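Local atomic coordinates of uncharacterized protein (Klebsiella pneumoniae, PDB entry 2A2L), a protein that is of unknown function but belongs to the HbpS-like family named for haem-degrading proteins, and assembles from several copies of its chain. Residues Gln10-Ala21 / Phe37-Leu48; Ala28-Ser38 / Ile49-Cys60. All coordinates share one frame; numbering follows the deposited sequence.

Contact 1. Residues Gln10-Ala21 / Phe37-Leu48; sequences QTITLAAAQQMA and FSVVDRGGNTLL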
loop_
_atom_site.group_PDB
_atom_site.type_symbol
_atom_site.label_atom_id
_atom_site.label_comp_id
_atom_site.label_asym_id
_atom_site.label_seq_id
_atom_site.Cartn_x
_atom_site.Cartn_y
_atom_site.Cartn_z
ATOM N N GLN A 10 1.828 -2.229 32.894
ATOM C CA GLN A 10 2.085 -3.641 32.744
ATOM C C GLN A 10 1.858 -4.136 31.308
ATOM O O GLN A 10 0.866 -3.803 30.674
ATOM C CB GLN A 10 1.207 -4.407 33.719
ATOM C CG GLN A 10 1.870 -5.642 34.267
ATOM C CD GLN A 10 2.641 -5.399 35.546
ATOM O OE1 GLN A 10 3.441 -6.244 35.970
ATOM N NE2 GLN A 10 2.407 -4.241 36.173
ATOM N N THR A 11 2.815 -4.918 30.816
ATOM C CA THR A 11 2.724 -5.588 29.533
ATOM C C THR A 11 2.690 -7.120 29.736
ATOM O O THR A 11 3.334 -7.649 30.642
ATOM C CB THR A 11 3.875 -5.121 28.572
ATOM O OG1 THR A 11 3.603 -5.528 27.216
ATOM C CG2 THR A 11 5.248 -5.636 29.012
ATOM N N ILE A 12 1.920 -7.825 28.921
ATOM C CA ILE A 12 1.984 -9.292 28.913
ATOM C C ILE A 12 3.312 -9.766 28.282
ATOM O O ILE A 12 3.966 -9.019 27.537
ATOM C CB ILE A 12 0.701 -9.956 28.262
ATOM C CG1 ILE A 12 0.610 -11.458 28.590
ATOM C CG2 ILE A 12 0.619 -9.700 26.760
ATOM C CD1 ILE A 12 -0.783 -12.098 28.413
ATOM N N THR A 13 3.704 -10.993 28.608
ATOM C CA THR A 13 4.996 -11.539 28.245
ATOM C C THR A 13 4.852 -12.673 27.227
ATOM O O THR A 13 3.761 -13.201 27.003
ATOM C CB THR A 13 5.733 -12.103 29.488
ATOM O OG1 THR A 13 4.906 -13.091 30.126
ATOM C CG2 THR A 13 6.085 -10.973 30.481
ATOM N N LEU A 14 5.969 -13.041 26.621
ATOM C CA LEU A 14 6.040 -14.228 25.814
ATOM C C LEU A 14 5.734 -15.485 26.647
ATOM O O LEU A 14 4.975 -16.354 26.224
ATOM C CB LEU A 14 7.422 -14.317 25.168
ATOM C CG LEU A 14 7.747 -15.572 24.367
ATOM C CD1 LEU A 14 6.683 -15.814 23.311
ATOM C CD2 LEU A 14 9.117 -15.416 23.736
ATOM N N ALA A 15 6.321 -15.575 27.829
ATOM C CA ALA A 15 6.036 -16.680 28.734
ATOM C C ALA A 15 4.544 -17.002 28.769
ATOM O O ALA A 15 4.140 -18.105 28.405
ATOM C CB ALA A 15 6.542 -16.346 30.128
ATOM N N ALA A 16 3.749 -16.016 29.190
ATOM C CA ALA A 16 2.285 -16.101 29.285
ATOM C C ALA A 16 1.591 -16.372 27.947
ATOM O O ALA A 16 0.689 -17.203 27.872
ATOM C CB ALA A 16 1.743 -14.822 29.889
ATOM N N ALA A 17 2.024 -15.665 26.903
ATOM C CA ALA A 17 1.607 -15.927 25.519
ATOM C C ALA A 17 1.775 -17.386 25.158
ATOM O O ALA A 17 0.863 -18.002 24.606
ATOM C CB ALA A 17 2.386 -15.051 24.542
ATOM N N GLN A 18 2.942 -17.937 25.467
ATOM C CA GLN A 18 3.272 -19.305 25.091
ATOM C C GLN A 18 2.346 -20.321 25.742
ATOM O O GLN A 18 1.952 -21.297 25.114
ATOM C CB GLN A 18 4.705 -19.613 25.469
ATOM C CG GLN A 18 5.680 -19.311 24.386
ATOM C CD GLN A 18 7.085 -19.275 24.919
ATOM O OE1 GLN A 18 7.298 -19.160 26.124
ATOM N NE2 GLN A 18 8.058 -19.367 24.030
ATOM N N GLN A 19 1.998 -20.065 26.995
ATOM C CA GLN A 19 1.145 -20.940 27.767
ATOM C C GLN A 19 -0.294 -20.922 27.270
ATOM O O GLN A 19 -0.891 -21.984 27.099
ATOM C CB GLN A 19 1.211 -20.572 29.250
ATOM C CG GLN A 19 2.599 -20.711 29.872
ATOM C CD GLN A 19 3.231 -22.106 29.691
ATOM O OE1 GLN A 19 2.742 -23.114 30.224
ATOM N NE2 GLN A 19 4.329 -22.158 28.942
ATOM N N MET A 20 -0.845 -19.730 27.022
ATOM C CA MET A 20 -2.183 -19.597 26.393
ATOM C C MET A 20 -2.281 -20.154 24.974
ATOM O O MET A 20 -3.365 -20.507 24.518
ATOM C CB MET A 20 -2.673 -18.157 26.378
ATOM C CG MET A 20 -2.362 -17.334 27.613
ATOM S SD MET A 20 -2.417 -15.574 27.202
ATOM C CE MET A 20 -4.060 -15.289 27.616
ATOM N N ALA A 21 -1.159 -20.235 24.277
ATOM C CA ALA A 21 -1.121 -20.934 23.008
ATOM C C ALA A 21 -1.457 -22.413 23.175
ATOM O O ALA A 21 -2.115 -23.006 22.310
ATOM C CB ALA A 21 0.235 -20.750 22.325
ATOM N N PHE A 37 -3.772 -18.553 16.495
ATOM C CA PHE A 37 -3.783 -17.811 17.765
ATOM C C PHE A 37 -2.730 -16.729 17.725
ATOM O O PHE A 37 -1.589 -16.965 17.296
ATOM C CB PHE A 37 -3.482 -18.732 18.952
ATOM C CG PHE A 37 -3.524 -18.042 20.314
ATOM C CD1 PHE A 37 -4.703 -17.414 20.767
ATOM C CD2 PHE A 37 -2.401 -18.062 21.157
ATOM C CE1 PHE A 37 -4.767 -16.784 22.031
ATOM C CE2 PHE A 37 -2.436 -17.445 22.441
ATOM C CZ PHE A 37 -3.625 -16.808 22.883
ATOM N N SER A 38 -3.111 -15.539 18.172
ATOM C CA SER A 38 -2.158 -14.437 18.258
ATOM C C SER A 38 -2.252 -13.771 19.597
ATOM O O SER A 38 -3.305 -13.818 20.213
ATOM C CB SER A 38 -2.372 -13.444 17.143
ATOM O OG SER A 38 -2.364 -14.126 15.911
ATOM N N VAL A 39 -1.129 -13.202 20.050
ATOM C CA VAL A 39 -1.065 -12.366 21.248
ATOM C C VAL A 39 -0.196 -11.174 20.947
ATOM O O VAL A 39 0.910 -11.319 20.440
ATOM C CB VAL A 39 -0.419 -13.071 22.497
ATOM C CG1 VAL A 39 -0.495 -12.137 23.740
ATOM C CG2 VAL A 39 -1.088 -14.390 22.816
ATOM N N VAL A 40 -0.694 -9.990 21.280
ATOM C CA VAL A 40 0.103 -8.771 21.188
ATOM C C VAL A 40 0.437 -8.287 22.591
ATOM O O VAL A 40 -0.341 -8.498 23.533
ATOM C CB VAL A 40 -0.627 -7.668 20.377
ATOM C CG1 VAL A 40 -0.751 -8.097 18.892
ATOM C CG2 VAL A 40 -2.022 -7.363 20.972
ATOM N N ASP A 41 1.597 -7.656 22.740
ATOM C CA ASP A 41 1.902 -6.989 24.007
ATOM C C ASP A 41 1.127 -5.666 24.202
ATOM O O ASP A 41 0.274 -5.303 23.371
ATOM C CB ASP A 41 3.412 -6.837 24.203
ATOM C CG ASP A 41 4.039 -5.762 23.321
ATOM O OD1 ASP A 41 3.324 -4.848 22.854
ATOM O OD2 ASP A 41 5.281 -5.804 23.147
ATOM N N ARG A 42 1.439 -4.962 25.292
ATOM C CA ARG A 42 0.689 -3.774 25.764
ATOM C C ARG A 42 0.634 -2.576 24.784
ATOM O O ARG A 42 -0.304 -1.757 24.810
ATOM C CB ARG A 42 1.296 -3.338 27.098
ATOM C CG ARG A 42 0.730 -2.096 27.743
ATOM C CD ARG A 42 1.533 -0.850 27.398
ATOM N NE ARG A 42 0.657 0.314 27.354
ATOM C CZ ARG A 42 -0.410 0.456 28.125
ATOM N NH1 ARG A 42 -0.725 -0.474 29.009
ATOM N NH2 ARG A 42 -1.170 1.538 28.016
ATOM N N GLY A 43 1.655 -2.468 23.942
ATOM C CA GLY A 43 1.648 -1.475 22.866
ATOM C C GLY A 43 0.982 -1.940 21.580
ATOM O O GLY A 43 0.962 -1.216 20.600
ATOM N N GLY A 44 0.432 -3.141 21.578
ATOM C CA GLY A 44 -0.168 -3.676 20.373
ATOM C C GLY A 44 0.800 -4.468 19.533
ATOM O O GLY A 44 0.484 -4.854 18.400
ATOM N N ASN A 45 1.977 -4.742 20.087
ATOM C CA ASN A 45 3.050 -5.344 19.315
ATOM C C ASN A 45 3.105 -6.857 19.385
ATOM O O ASN A 45 3.024 -7.436 20.460
ATOM C CB ASN A 45 4.390 -4.723 19.700
ATOM C CG ASN A 45 4.446 -3.256 19.351
ATOM O OD1 ASN A 45 4.189 -2.868 18.202
ATOM N ND2 ASN A 45 4.753 -2.425 20.337
ATOM N N THR A 46 3.260 -7.469 18.212
ATOM C CA THR A 46 3.189 -8.882 18.037
ATOM C C THR A 46 4.155 -9.549 19.003
ATOM O O THR A 46 5.347 -9.261 18.982
ATOM C CB THR A 46 3.570 -9.244 16.602
ATOM O OG1 THR A 46 2.925 -8.344 15.705
ATOM C CG2 THR A 46 3.165 -10.649 16.268
ATOM N N LEU A 47 3.628 -10.401 19.876
ATOM C CA LEU A 47 4.469 -11.297 20.667
ATOM C C LEU A 47 4.465 -12.643 19.979
ATOM O O LEU A 47 5.513 -13.164 19.645
ATOM C CB LEU A 47 3.923 -11.455 22.095
ATOM C CG LEU A 47 4.090 -10.319 23.094
ATOM C CD1 LEU A 47 3.324 -10.623 24.393
ATOM C CD2 LEU A 47 5.555 -10.091 23.381
ATOM N N LEU A 48 3.278 -13.198 19.758
ATOM C CA LEU A 48 3.145 -14.537 19.198
ATOM C C LEU A 48 2.090 -14.582 18.092
ATOM O O LEU A 48 1.033 -13.963 18.217
ATOM C CB LEU A 48 2.772 -15.526 20.290
ATOM C CG LEU A 48 2.913 -17.011 19.956
ATOM C CD1 LEU A 48 3.558 -17.701 21.139
ATOM C CD2 LEU A 48 1.551 -17.624 19.679
HETATM O O HOH W 1 6.047 -4.583 25.665
#

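Contact 2. Residues Ala28-Ser38 / Ile49-Cys60; sequences ATEINVAVVFS and IQRMDEAFVSSC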
loop_
_atom_site.group_PDB
_atom_site.type_symbol
_atom_site.label_atom_id
_atom_site.label_comp_id
_atom_site.label_asym_id
_atom_site.label_seq_id
_atom_site.Cartn_x
_atom_site.Cartn_y
_atom_site.Cartn_z
ATOM N N ALA A 28 -9.062 -26.241 21.073
ATOM C CA ALA A 28 -9.468 -26.223 19.685
ATOM C C ALA A 28 -9.521 -27.664 19.188
ATOM O O ALA A 28 -10.412 -28.034 18.428
ATOM C CB ALA A 28 -8.513 -25.411 18.868
ATOM N N THR A 29 -8.575 -28.477 19.656
ATOM C CA THR A 29 -8.473 -29.857 19.212
ATOM C C THR A 29 -9.675 -30.743 19.539
ATOM O O THR A 29 -10.136 -31.512 18.683
ATOM C CB THR A 29 -7.137 -30.465 19.613
ATOM O OG1 THR A 29 -6.282 -30.467 18.459
ATOM C CG2 THR A 29 -7.283 -31.905 20.180
ATOM N N GLU A 30 -10.213 -30.582 20.743
ATOM C CA GLU A 30 -11.360 -31.367 21.215
ATOM C C GLU A 30 -12.744 -30.848 20.773
ATOM O O GLU A 30 -13.743 -31.596 20.801
ATOM C CB GLU A 30 -11.313 -31.496 22.742
ATOM C CG GLU A 30 -11.025 -30.198 23.462
ATOM C CD GLU A 30 -11.279 -30.280 24.961
ATOM O OE1 GLU A 30 -12.351 -29.798 25.420
ATOM O OE2 GLU A 30 -10.398 -30.820 25.679
ATOM N N ILE A 31 -12.818 -29.577 20.382
ATOM C CA ILE A 31 -13.981 -29.107 19.623
ATOM C C ILE A 31 -13.759 -29.169 18.105
ATOM O O ILE A 31 -14.512 -28.558 17.327
ATOM C CB ILE A 31 -14.489 -27.711 20.069
ATOM C CG1 ILE A 31 -13.353 -26.691 20.114
ATOM C CG2 ILE A 31 -15.214 -27.811 21.380
ATOM C CD1 ILE A 31 -13.777 -25.277 19.726
ATOM N N ASN A 32 -12.710 -29.913 17.726
ATOM C CA ASN A 32 -12.460 -30.388 16.365
ATOM C C ASN A 32 -12.286 -29.268 15.373
ATOM O O ASN A 32 -12.909 -29.278 14.310
ATOM C CB ASN A 32 -13.568 -31.319 15.884
ATOM C CG ASN A 32 -13.335 -32.758 16.287
ATOM O OD1 ASN A 32 -14.270 -33.445 16.702
ATOM N ND2 ASN A 32 -12.092 -33.233 16.155
ATOM N N VAL A 33 -11.443 -28.299 15.727
ATOM C CA VAL A 33 -11.220 -27.143 14.878
ATOM C C VAL A 33 -9.731 -26.746 14.845
ATOM O O VAL A 33 -9.018 -26.904 15.822
ATOM C CB VAL A 33 -12.222 -25.962 15.230
ATOM C CG1 VAL A 33 -11.821 -25.212 16.501
ATOM C CG2 VAL A 33 -12.373 -24.983 14.051
ATOM N N ALA A 34 -9.268 -26.239 13.708
ATOM C CA ALA A 34 -7.908 -25.729 13.571
ATOM C C ALA A 34 -7.895 -24.209 13.452
ATOM O O ALA A 34 -8.477 -23.639 12.528
ATOM C CB ALA A 34 -7.250 -26.339 12.372
ATOM N N VAL A 35 -7.216 -23.551 14.388
ATOM C CA VAL A 35 -7.195 -22.092 14.413
ATOM C C VAL A 35 -5.803 -21.470 14.356
ATOM O O VAL A 35 -4.823 -22.108 14.717
ATOM C CB VAL A 35 -7.988 -21.528 15.604
ATOM C CG1 VAL A 35 -9.440 -22.009 15.566
ATOM C CG2 VAL A 35 -7.323 -21.867 16.908
ATOM N N VAL A 36 -5.730 -20.208 13.919
ATOM C CA VAL A 36 -4.626 -19.314 14.313
ATOM C C VAL A 36 -4.833 -18.624 15.681
ATOM O O VAL A 36 -5.928 -18.169 15.984
ATOM C CB VAL A 36 -4.325 -18.303 13.210
ATOM C CG1 VAL A 36 -2.939 -17.639 13.396
ATOM C CG2 VAL A 36 -4.403 -19.005 11.864
ATOM N N PHE A 37 -3.772 -18.553 16.495
ATOM C CA PHE A 37 -3.783 -17.811 17.765
ATOM C C PHE A 37 -2.730 -16.729 17.725
ATOM O O PHE A 37 -1.589 -16.965 17.296
ATOM C CB PHE A 37 -3.482 -18.732 18.952
ATOM C CG PHE A 37 -3.524 -18.042 20.314
ATOM C CD1 PHE A 37 -4.703 -17.414 20.767
ATOM C CD2 PHE A 37 -2.401 -18.062 21.157
ATOM C CE1 PHE A 37 -4.767 -16.784 22.031
ATOM C CE2 PHE A 37 -2.436 -17.445 22.441
ATOM C CZ PHE A 37 -3.625 -16.808 22.883
ATOM N N SER A 38 -3.111 -15.539 18.172
ATOM C CA SER A 38 -2.158 -14.437 18.258
ATOM C C SER A 38 -2.252 -13.771 19.597
ATOM O O SER A 38 -3.305 -13.818 20.213
ATOM C CB SER A 38 -2.372 -13.444 17.143
ATOM O OG SER A 38 -2.364 -14.126 15.911
ATOM N N ILE A 49 2.395 -15.325 17.024
ATOM C CA ILE A 49 1.382 -15.848 16.087
ATOM C C ILE A 49 1.601 -17.334 15.837
ATOM O O ILE A 49 2.686 -17.724 15.451
ATOM C CB ILE A 49 1.458 -15.147 14.728
ATOM C CG1 ILE A 49 1.116 -13.675 14.865
ATOM C CG2 ILE A 49 0.581 -15.858 13.682
ATOM C CD1 ILE A 49 1.398 -12.863 13.584
ATOM N N GLN A 50 0.568 -18.148 16.026
ATOM C CA GLN A 50 0.685 -19.593 15.889
ATOM C C GLN A 50 -0.458 -20.237 15.108
ATOM O O GLN A 50 -1.619 -20.167 15.524
ATOM C CB GLN A 50 0.751 -20.228 17.269
ATOM C CG GLN A 50 0.832 -21.717 17.231
ATOM C CD GLN A 50 1.084 -22.306 18.579
ATOM O OE1 GLN A 50 2.204 -22.240 19.081
ATOM N NE2 GLN A 50 0.044 -22.887 19.186
ATOM N N ARG A 51 -0.113 -20.869 13.988
ATOM C CA ARG A 51 -1.103 -21.422 13.071
ATOM C C ARG A 51 -1.114 -22.960 13.048
ATOM O O ARG A 51 -0.133 -23.603 12.675
ATOM C CB ARG A 51 -0.969 -20.849 11.654
ATOM C CG ARG A 51 -1.996 -21.447 10.686
ATOM C CD ARG A 51 -2.012 -20.798 9.306
ATOM N NE ARG A 51 -0.997 -21.362 8.404
ATOM C CZ ARG A 51 -1.102 -22.527 7.764
ATOM N NH1 ARG A 51 -2.180 -23.293 7.910
ATOM N NH2 ARG A 51 -0.123 -22.931 6.965
ATOM N N MET A 52 -2.233 -23.531 13.474
ATOM C CA MET A 52 -2.482 -24.940 13.262
ATOM C C MET A 52 -2.463 -25.318 11.775
ATOM O O MET A 52 -2.885 -24.542 10.901
ATOM C CB MET A 52 -3.795 -25.362 13.923
ATOM C CG MET A 52 -3.691 -25.457 15.443
ATOM S SD MET A 52 -5.260 -25.501 16.277
ATOM C CE MET A 52 -4.976 -24.437 17.616
ATOM N N ASP A 53 -1.965 -26.519 11.498
ATOM C CA ASP A 53 -1.537 -26.871 10.159
ATOM C C ASP A 53 -2.716 -27.015 9.195
ATOM O O ASP A 53 -2.532 -26.918 7.982
ATOM C CB ASP A 53 -0.741 -28.166 10.218
ATOM C CG ASP A 53 0.513 -28.042 11.083
ATOM O OD1 ASP A 53 1.461 -27.362 10.637
ATOM O OD2 ASP A 53 0.543 -28.623 12.193
ATOM N N GLU A 54 -3.903 -27.252 9.754
ATOM C CA GLU A 54 -5.164 -27.388 9.021
ATOM C C GLU A 54 -5.975 -26.078 8.997
ATOM O O GLU A 54 -7.048 -26.038 8.390
ATOM C CB GLU A 54 -6.058 -28.438 9.714
ATOM C CG GLU A 54 -5.600 -29.915 9.654
ATOM C CD GLU A 54 -5.202 -30.354 8.263
ATOM O OE1 GLU A 54 -6.097 -30.452 7.394
ATOM O OE2 GLU A 54 -3.993 -30.598 8.042
ATOM N N ALA A 55 -5.488 -25.028 9.671
ATOM C CA ALA A 55 -6.182 -23.734 9.694
ATOM C C ALA A 55 -6.067 -22.936 8.377
ATOM O O ALA A 55 -5.144 -23.159 7.573
ATOM C CB ALA A 55 -5.717 -22.902 10.876
ATOM N N PHE A 56 -7.020 -22.021 8.168
ATOM C CA PHE A 56 -7.076 -21.199 6.960
ATOM C C PHE A 56 -5.881 -20.265 7.003
ATOM O O PHE A 56 -5.665 -19.596 8.022
ATOM C CB PHE A 56 -8.379 -20.354 6.894
ATOM C CG PHE A 56 -9.664 -21.164 6.847
ATOM C CD1 PHE A 56 -9.714 -22.428 6.230
ATOM C CD2 PHE A 56 -10.821 -20.660 7.419
ATOM C CE1 PHE A 56 -10.902 -23.167 6.187
ATOM C CE2 PHE A 56 -12.018 -21.396 7.402
ATOM C CZ PHE A 56 -12.055 -22.657 6.789
ATOM N N VAL A 57 -5.104 -20.224 5.919
ATOM C CA VAL A 57 -3.987 -19.272 5.817
ATOM C C VAL A 57 -4.483 -17.822 5.849
ATOM O O VAL A 57 -3.791 -16.930 6.373
ATOM C CB VAL A 57 -2.999 -19.560 4.598
ATOM C CG1 VAL A 57 -2.314 -20.925 4.748
ATOM C CG2 VAL A 57 -3.705 -19.483 3.255
ATOM N N SER A 58 -5.704 -17.606 5.354
ATOM C CA SER A 58 -6.404 -16.331 5.509
ATOM C C SER A 58 -6.521 -15.865 6.946
ATOM O O SER A 58 -6.690 -14.682 7.197
ATOM C CB SER A 58 -7.807 -16.421 4.912
ATOM O OG SER A 58 -8.124 -17.760 4.596
ATOM N N SER A 59 -6.434 -16.793 7.889
ATOM C CA SER A 59 -6.689 -16.468 9.285
ATOM C C SER A 59 -5.519 -15.887 10.101
ATOM O O SER A 59 -5.718 -15.537 11.244
ATOM C CB SER A 59 -7.341 -17.654 10.011
ATOM O OG SER A 59 -8.590 -18.017 9.431
ATOM N N CYS A 60 -4.316 -15.795 9.539
ATOM C CA CYS A 60 -3.175 -15.211 10.271
ATOM C C CYS A 60 -3.241 -13.703 10.465
ATOM O O CYS A 60 -2.994 -13.235 11.570
ATOM C CB CYS A 60 -1.809 -15.550 9.666
ATOM S SG CYS A 60 -1.684 -17.099 8.797
HETATM O O HOH W 2 -9.563 -23.153 10.208
HETATM O O HOH W 3 -3.152 -21.747 17.417
#

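Contact 1. Residues Gln10-Ala21 / Phe37-Leu48
In this HbpS-like fold helix 14-30 lies along one face of the antiparallel sheet, nearly antiparallel to strand 37-41. Its first turns, 14-21, cover the hairpin, with CB of A17 3.9 Å from CG2 of V39 and F37 reaching up to M20 and A21, while the strand end 10-12 meets the hairpin turn. The F37 ring, its CG anti to the backbone N (chi1 -178°), places CZ 3.9 Å from CB of M20; the carbonyl O of M20 stands over one ring face, and that of A17 meets the edge in plane. L47 and L48 both face V39 in a classic beta bulge, and both turn toward 10-21. CD1 of L47 lies 3.7 Å from CG2 of I12, the side chains set obliquely, while CD1 of L48 touches L14 and Q18.

T13 caps the helix, its OG1 accepting from A16 N and bonded to N4 of the second subunit. G44 N to D41 O closes the type I turn; OD1 of D41 accepts from G43 N, an Asx turn, and from N45 N, on opposite faces of the carboxylate plane; OD2 salt-bridges R51 of the third subunit. R42 N donates to OG1 of T11 at 3.0 Å, nearly straight at 166°.

Contact 2. Residues Ala28-Ser38 / Ile49-Cys60
V35 and M52 meet where the hairpin strands 36-41 and 46-51 part, and both backbone polar groups of V35 find partners on M52. M52 N donates to V35 O at 3.2 Å, approaching from above the carbonyl plane. The same oxygen also accepts a hydrogen bond from a water, which donates to Q50 O (2.9 Å) too. V35 N points at SD of M52, a weak bond at 3.3 Å; the thioether chain, bent at chi3 (-138°), carries CE onward to lie 3.6 Å from CG2 of V35 and against CB of A28. F37 and Q50 form a hydrogen-bonded pair: F37 N gives to Q50 O, and Q50 N returns a bond of 2.8 Å to F37 O.

A34 O accepts a hydrogen bond from a second water (2.6 Å), and CB of A55 packs close beside it. V36 projects from the opposite face to F37, its CG2 3.6 Å from CG of R51 and also against CB of S59. NE of R51 donates to T46 O of the third subunit, and its NH2 completes the reciprocal salt bridge to D41 there; CG1 of V57 covers one guanidinium face. OG of S38 is bonded to S63. The helix closes in a Schellman motif with N32 as C-prime residue, V33 N bonding A28 O. Together these features are those of an antiparallel beta hairpin whose open end is closed by the loops flanking it.

In the fold
From the N terminus, strand 6-12 leads into helix 14-30, and contact 1 closes the chain back on this start when residues 37-48 form the hairpin beneath it. Contact 2 joins the end of the same helix and the first hairpin strand to the second strand and the start of helix 59-72. The four segments alternate along the sequence, so the two loops cross, sharing F37 and S38; the contact centres lie about 17 Å apart. Contact 1 ties the end of strand 6-12 to the hairpin turn and the first helical turns to the hairpin strands; contact 2 closes the open end. Both reach the third subunit, where strand 46-51 continues the sheet across the interface.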